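Local coordinates for G protein coupled receptor (Arabidopsis thaliana, PDB 3T33) that belongs to the zinc-containing LanC-like family, relatives of lantibiotic cyclases, and may play a role in abscisic acid signalling, at residues F206-L220 and L248-Y262. Residues are numbered along the deposited sequence; the frame is centred on the assembly and turned at random.
Sequences FRAGRQLGNKGTCPL and LEPDEIKDVKGTLSY
With chi1 at -82° and the rest of the chain drawn out straight as far as NE, Arg210 reaches across from helix 206-212 to two aspartates one turn apart on helix 250-262. Asp255 is gripped side-on by NE and NH2, both directed at the same oxygen: Arg210 NE lies 2.7 Å from Asp255 OD2, nearly in line with its C-O bond, and both bonds keep to the guanidinium plane, while the carboxylate stands almost upright to it at 81°. Asp251, whose CG sits between its backbone N and carbonyl carbon, swings OD2 to 2.7 Å from Arg210 NH2 and offers the anti lone pair. Sharing Arg210 probably favours the ionised form of both acids.

On one face of the Arg210 guanidinium lies CD1 of the Phe206 ring, which in turn lies flat against Glu252. Glu252 CG is 3.5 Å from the Phe206 ring centroid, over one face in a CH-pi contact, and the carboxylate stacks nearly parallel to the ring; its OE2 is bridged to Arg199, and OE1 accepts the amide N-H of Glu249, the N-cap residue. Val256 CG2 and Leu248 CD2 close on the ring edge.

Farther along, the Pro219 ring rests on the backbone at Gly258, its CG 3.5 Å from Asp255 O. That carbonyl accepts both the backbone N-H and the hydroxyl of Thr259, whose OG1 touches Leu220 CB at 3.2 Å. Cys218 lays CB over the Tyr262 face, 3.6 Å from the centroid, with SG placed obliquely to the same ring; Tyr262 OH is hydrogen-bonded to Glu277.

Away from the zinc site, segments 206-212 and 250-262, crossing at 54°, are joined by a salt-bridge network and by loop 213-220 lying against the second helix, with helix 236-244 packed behind, in the alpha/alpha toroid of the LanC-like family.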
# COMPACT_ATOMS: atom_id res chain seq x y z
N PHE A 206 -20.39 1.75 10.18
CA PHE A 206 -20.49 1.73 11.66
C PHE A 206 -21.68 0.89 12.11
O PHE A 206 -21.55 0.04 12.99
CB PHE A 206 -20.57 3.12 12.26
CG PHE A 206 -19.24 3.77 12.39
CD1 PHE A 206 -18.37 3.38 13.39
CD2 PHE A 206 -18.84 4.75 11.49
CE1 PHE A 206 -17.12 3.95 13.50
CE2 PHE A 206 -17.60 5.33 11.60
CZ PHE A 206 -16.72 4.92 12.62
N ARG A 207 -22.83 1.08 11.44
CA ARG A 207 -24.01 0.22 11.68
C ARG A 207 -23.69 -1.29 11.69
O ARG A 207 -23.93 -1.95 12.70
CB ARG A 207 -25.14 0.57 10.72
CG ARG A 207 -26.46 -0.09 11.12
CD ARG A 207 -27.46 -0.31 9.95
NE ARG A 207 -27.02 -1.36 9.02
CZ ARG A 207 -26.80 -2.64 9.32
NH1 ARG A 207 -26.98 -3.09 10.57
NH2 ARG A 207 -26.40 -3.50 8.35
N ALA A 208 -23.13 -1.83 10.61
CA ALA A 208 -22.80 -3.26 10.60
C ALA A 208 -21.71 -3.67 11.61
O ALA A 208 -21.73 -4.78 12.20
CB ALA A 208 -22.37 -3.69 9.23
N GLY A 209 -20.70 -2.81 11.76
CA GLY A 209 -19.63 -3.10 12.67
C GLY A 209 -20.16 -3.18 14.09
O GLY A 209 -19.82 -4.10 14.81
N ARG A 210 -20.97 -2.19 14.48
CA ARG A 210 -21.58 -2.10 15.80
C ARG A 210 -22.54 -3.26 16.06
O ARG A 210 -22.52 -3.81 17.14
CB ARG A 210 -22.30 -0.76 15.97
CG ARG A 210 -21.40 0.37 16.36
CD ARG A 210 -21.94 1.69 15.91
NE ARG A 210 -21.12 2.79 16.42
CZ ARG A 210 -21.33 4.08 16.16
NH1 ARG A 210 -22.33 4.46 15.37
NH2 ARG A 210 -20.53 5.02 16.69
N GLN A 211 -23.35 -3.64 15.08
CA GLN A 211 -24.25 -4.79 15.19
C GLN A 211 -23.49 -6.09 15.44
O GLN A 211 -23.86 -6.87 16.35
CB GLN A 211 -25.06 -4.95 13.92
CG GLN A 211 -25.98 -6.20 13.92
CD GLN A 211 -26.01 -6.90 12.57
OE1 GLN A 211 -25.43 -7.98 12.41
NE2 GLN A 211 -26.67 -6.29 11.57
N LEU A 212 -22.46 -6.37 14.65
CA LEU A 212 -21.75 -7.64 14.85
C LEU A 212 -20.72 -7.60 16.01
O LEU A 212 -20.21 -8.64 16.45
CB LEU A 212 -21.13 -8.14 13.53
CG LEU A 212 -20.50 -9.51 13.47
CD1 LEU A 212 -21.54 -10.55 13.27
CD2 LEU A 212 -19.55 -9.58 12.32
N GLY A 213 -20.42 -6.39 16.50
CA GLY A 213 -19.42 -6.21 17.56
C GLY A 213 -20.03 -5.95 18.94
O GLY A 213 -21.22 -5.62 19.06
N ASN A 214 -19.19 -6.10 19.96
CA ASN A 214 -19.58 -5.90 21.36
C ASN A 214 -18.77 -4.81 22.02
O ASN A 214 -17.54 -4.88 22.09
CB ASN A 214 -19.51 -7.22 22.17
CG ASN A 214 -20.79 -8.07 22.04
OD1 ASN A 214 -20.75 -9.24 21.65
ND2 ASN A 214 -21.95 -7.46 22.36
N LYS A 215 -19.49 -3.79 22.49
CA LYS A 215 -18.91 -2.65 23.22
C LYS A 215 -17.94 -3.14 24.30
O LYS A 215 -16.95 -2.46 24.60
CB LYS A 215 -20.00 -1.75 23.83
CG LYS A 215 -21.18 -1.39 22.90
CD LYS A 215 -22.19 -0.41 23.55
CE LYS A 215 -23.56 -0.44 22.81
NZ LYS A 215 -24.55 0.62 23.21
N GLY A 216 -18.20 -4.33 24.85
CA GLY A 216 -17.31 -4.96 25.85
C GLY A 216 -15.90 -5.34 25.38
O GLY A 216 -14.92 -5.17 26.13
N THR A 217 -15.80 -5.87 24.16
CA THR A 217 -14.52 -6.33 23.63
C THR A 217 -14.08 -5.48 22.44
O THR A 217 -13.46 -4.43 22.61
CB THR A 217 -14.59 -7.80 23.20
OG1 THR A 217 -15.76 -8.02 22.41
CG2 THR A 217 -14.63 -8.71 24.42
N CYS A 218 -14.40 -5.95 21.24
CA CYS A 218 -14.02 -5.23 20.03
C CYS A 218 -15.26 -4.48 19.57
O CYS A 218 -16.18 -5.10 19.06
CB CYS A 218 -13.54 -6.23 18.95
SG CYS A 218 -12.55 -5.51 17.55
N PRO A 219 -15.29 -3.15 19.74
CA PRO A 219 -16.53 -2.44 19.45
C PRO A 219 -17.03 -2.53 18.02
O PRO A 219 -18.23 -2.29 17.78
CB PRO A 219 -16.23 -0.99 19.83
CG PRO A 219 -14.81 -0.87 19.94
CD PRO A 219 -14.24 -2.24 20.22
N LEU A 220 -16.14 -2.85 17.07
CA LEU A 220 -16.51 -2.93 15.63
C LEU A 220 -16.05 -4.27 15.12
O LEU A 220 -14.90 -4.61 15.38
CB LEU A 220 -15.83 -1.83 14.83
CG LEU A 220 -16.57 -0.55 14.50
CD1 LEU A 220 -17.85 -0.36 15.29
CD2 LEU A 220 -15.67 0.69 14.56
N LEU A 248 -15.08 11.73 11.35
CA LEU A 248 -15.90 10.97 12.30
C LEU A 248 -16.54 11.88 13.33
O LEU A 248 -16.08 13.00 13.58
CB LEU A 248 -15.07 9.87 12.98
CG LEU A 248 -14.21 8.99 12.07
CD1 LEU A 248 -13.32 8.03 12.88
CD2 LEU A 248 -15.09 8.22 11.13
N GLU A 249 -17.64 11.38 13.91
CA GLU A 249 -18.27 11.89 15.13
C GLU A 249 -17.51 11.34 16.36
O GLU A 249 -16.85 10.29 16.24
CB GLU A 249 -19.73 11.39 15.18
CG GLU A 249 -20.61 11.97 14.09
CD GLU A 249 -21.05 13.39 14.40
OE1 GLU A 249 -22.03 13.55 15.18
OE2 GLU A 249 -20.43 14.36 13.88
N PRO A 250 -17.64 11.99 17.57
CA PRO A 250 -16.95 11.49 18.78
C PRO A 250 -17.12 9.97 19.07
O PRO A 250 -16.11 9.25 19.23
CB PRO A 250 -17.54 12.36 19.89
CG PRO A 250 -17.77 13.69 19.20
CD PRO A 250 -18.33 13.28 17.85
N ASP A 251 -18.35 9.46 19.09
CA ASP A 251 -18.57 8.02 19.37
C ASP A 251 -18.00 7.09 18.29
O ASP A 251 -17.60 5.98 18.59
CB ASP A 251 -20.07 7.74 19.51
CG ASP A 251 -20.85 8.31 18.36
OD1 ASP A 251 -21.05 9.54 18.41
OD2 ASP A 251 -21.19 7.55 17.40
N GLU A 252 -17.98 7.55 17.04
CA GLU A 252 -17.28 6.83 15.97
C GLU A 252 -15.76 6.78 16.22
O GLU A 252 -15.12 5.73 16.05
CB GLU A 252 -17.62 7.46 14.61
CG GLU A 252 -19.09 7.21 14.17
CD GLU A 252 -19.59 8.16 13.12
OE1 GLU A 252 -18.82 9.01 12.62
OE2 GLU A 252 -20.79 8.07 12.77
N ILE A 253 -15.21 7.90 16.67
CA ILE A 253 -13.82 8.02 17.01
C ILE A 253 -13.50 7.03 18.14
O ILE A 253 -12.60 6.18 17.99
CB ILE A 253 -13.44 9.50 17.33
CG1 ILE A 253 -13.47 10.33 16.05
CG2 ILE A 253 -12.03 9.56 17.93
CD1 ILE A 253 -13.26 11.81 16.21
N LYS A 254 -14.27 7.09 19.24
CA LYS A 254 -14.17 6.05 20.32
C LYS A 254 -14.23 4.64 19.78
O LYS A 254 -13.46 3.80 20.23
CB LYS A 254 -15.26 6.17 21.43
CG LYS A 254 -14.75 6.50 22.85
CD LYS A 254 -15.82 7.23 23.73
CE LYS A 254 -15.97 8.78 23.35
NZ LYS A 254 -16.67 9.62 24.43
N ASP A 255 -15.13 4.36 18.84
CA ASP A 255 -15.26 2.98 18.36
C ASP A 255 -14.07 2.51 17.49
O ASP A 255 -13.66 1.31 17.52
CB ASP A 255 -16.58 2.80 17.61
CG ASP A 255 -17.83 2.73 18.56
OD1 ASP A 255 -17.70 2.47 19.77
OD2 ASP A 255 -18.96 2.91 18.06
N VAL A 256 -13.51 3.46 16.72
CA VAL A 256 -12.32 3.17 15.91
C VAL A 256 -11.14 2.99 16.86
O VAL A 256 -10.50 1.93 16.81
CB VAL A 256 -12.04 4.23 14.86
CG1 VAL A 256 -10.76 3.90 14.12
CG2 VAL A 256 -13.25 4.36 13.88
N LYS A 257 -10.90 3.98 17.73
CA LYS A 257 -9.85 3.85 18.80
C LYS A 257 -10.02 2.50 19.49
O LYS A 257 -9.07 1.71 19.58
CB LYS A 257 -9.91 4.98 19.84
CG LYS A 257 -9.29 6.25 19.37
CD LYS A 257 -9.45 7.37 20.38
CE LYS A 257 -8.96 8.72 19.83
NZ LYS A 257 -9.31 9.90 20.76
N GLY A 258 -11.26 2.21 19.88
CA GLY A 258 -11.55 0.96 20.61
C GLY A 258 -11.13 -0.31 19.92
O GLY A 258 -10.51 -1.17 20.51
N THR A 259 -11.51 -0.43 18.65
CA THR A 259 -11.15 -1.61 17.81
C THR A 259 -9.65 -1.73 17.68
O THR A 259 -9.11 -2.82 17.71
CB THR A 259 -11.81 -1.47 16.42
OG1 THR A 259 -13.21 -1.29 16.61
CG2 THR A 259 -11.60 -2.68 15.57
N LEU A 260 -8.97 -0.60 17.54
CA LEU A 260 -7.51 -0.62 17.44
C LEU A 260 -6.82 -1.00 18.77
O LEU A 260 -5.93 -1.83 18.77
CB LEU A 260 -6.95 0.68 16.83
CG LEU A 260 -7.27 1.01 15.36
CD1 LEU A 260 -6.71 2.34 15.03
CD2 LEU A 260 -6.69 -0.02 14.44
N SER A 261 -7.24 -0.42 19.90
CA SER A 261 -6.79 -0.94 21.21
C SER A 261 -7.01 -2.43 21.33
O SER A 261 -6.10 -3.19 21.63
CB SER A 261 -7.51 -0.25 22.35
OG SER A 261 -7.35 1.13 22.17
N TYR A 262 -8.23 -2.87 21.08
CA TYR A 262 -8.53 -4.29 21.16
C TYR A 262 -7.44 -5.09 20.49
O TYR A 262 -6.88 -5.97 21.09
CB TYR A 262 -9.88 -4.58 20.52
CG TYR A 262 -10.13 -6.05 20.35
CD1 TYR A 262 -10.62 -6.82 21.42
CD2 TYR A 262 -9.84 -6.69 19.15
CE1 TYR A 262 -10.82 -8.16 21.28
CE2 TYR A 262 -10.05 -8.01 19.00
CZ TYR A 262 -10.53 -8.74 20.07
OH TYR A 262 -10.73 -10.07 19.91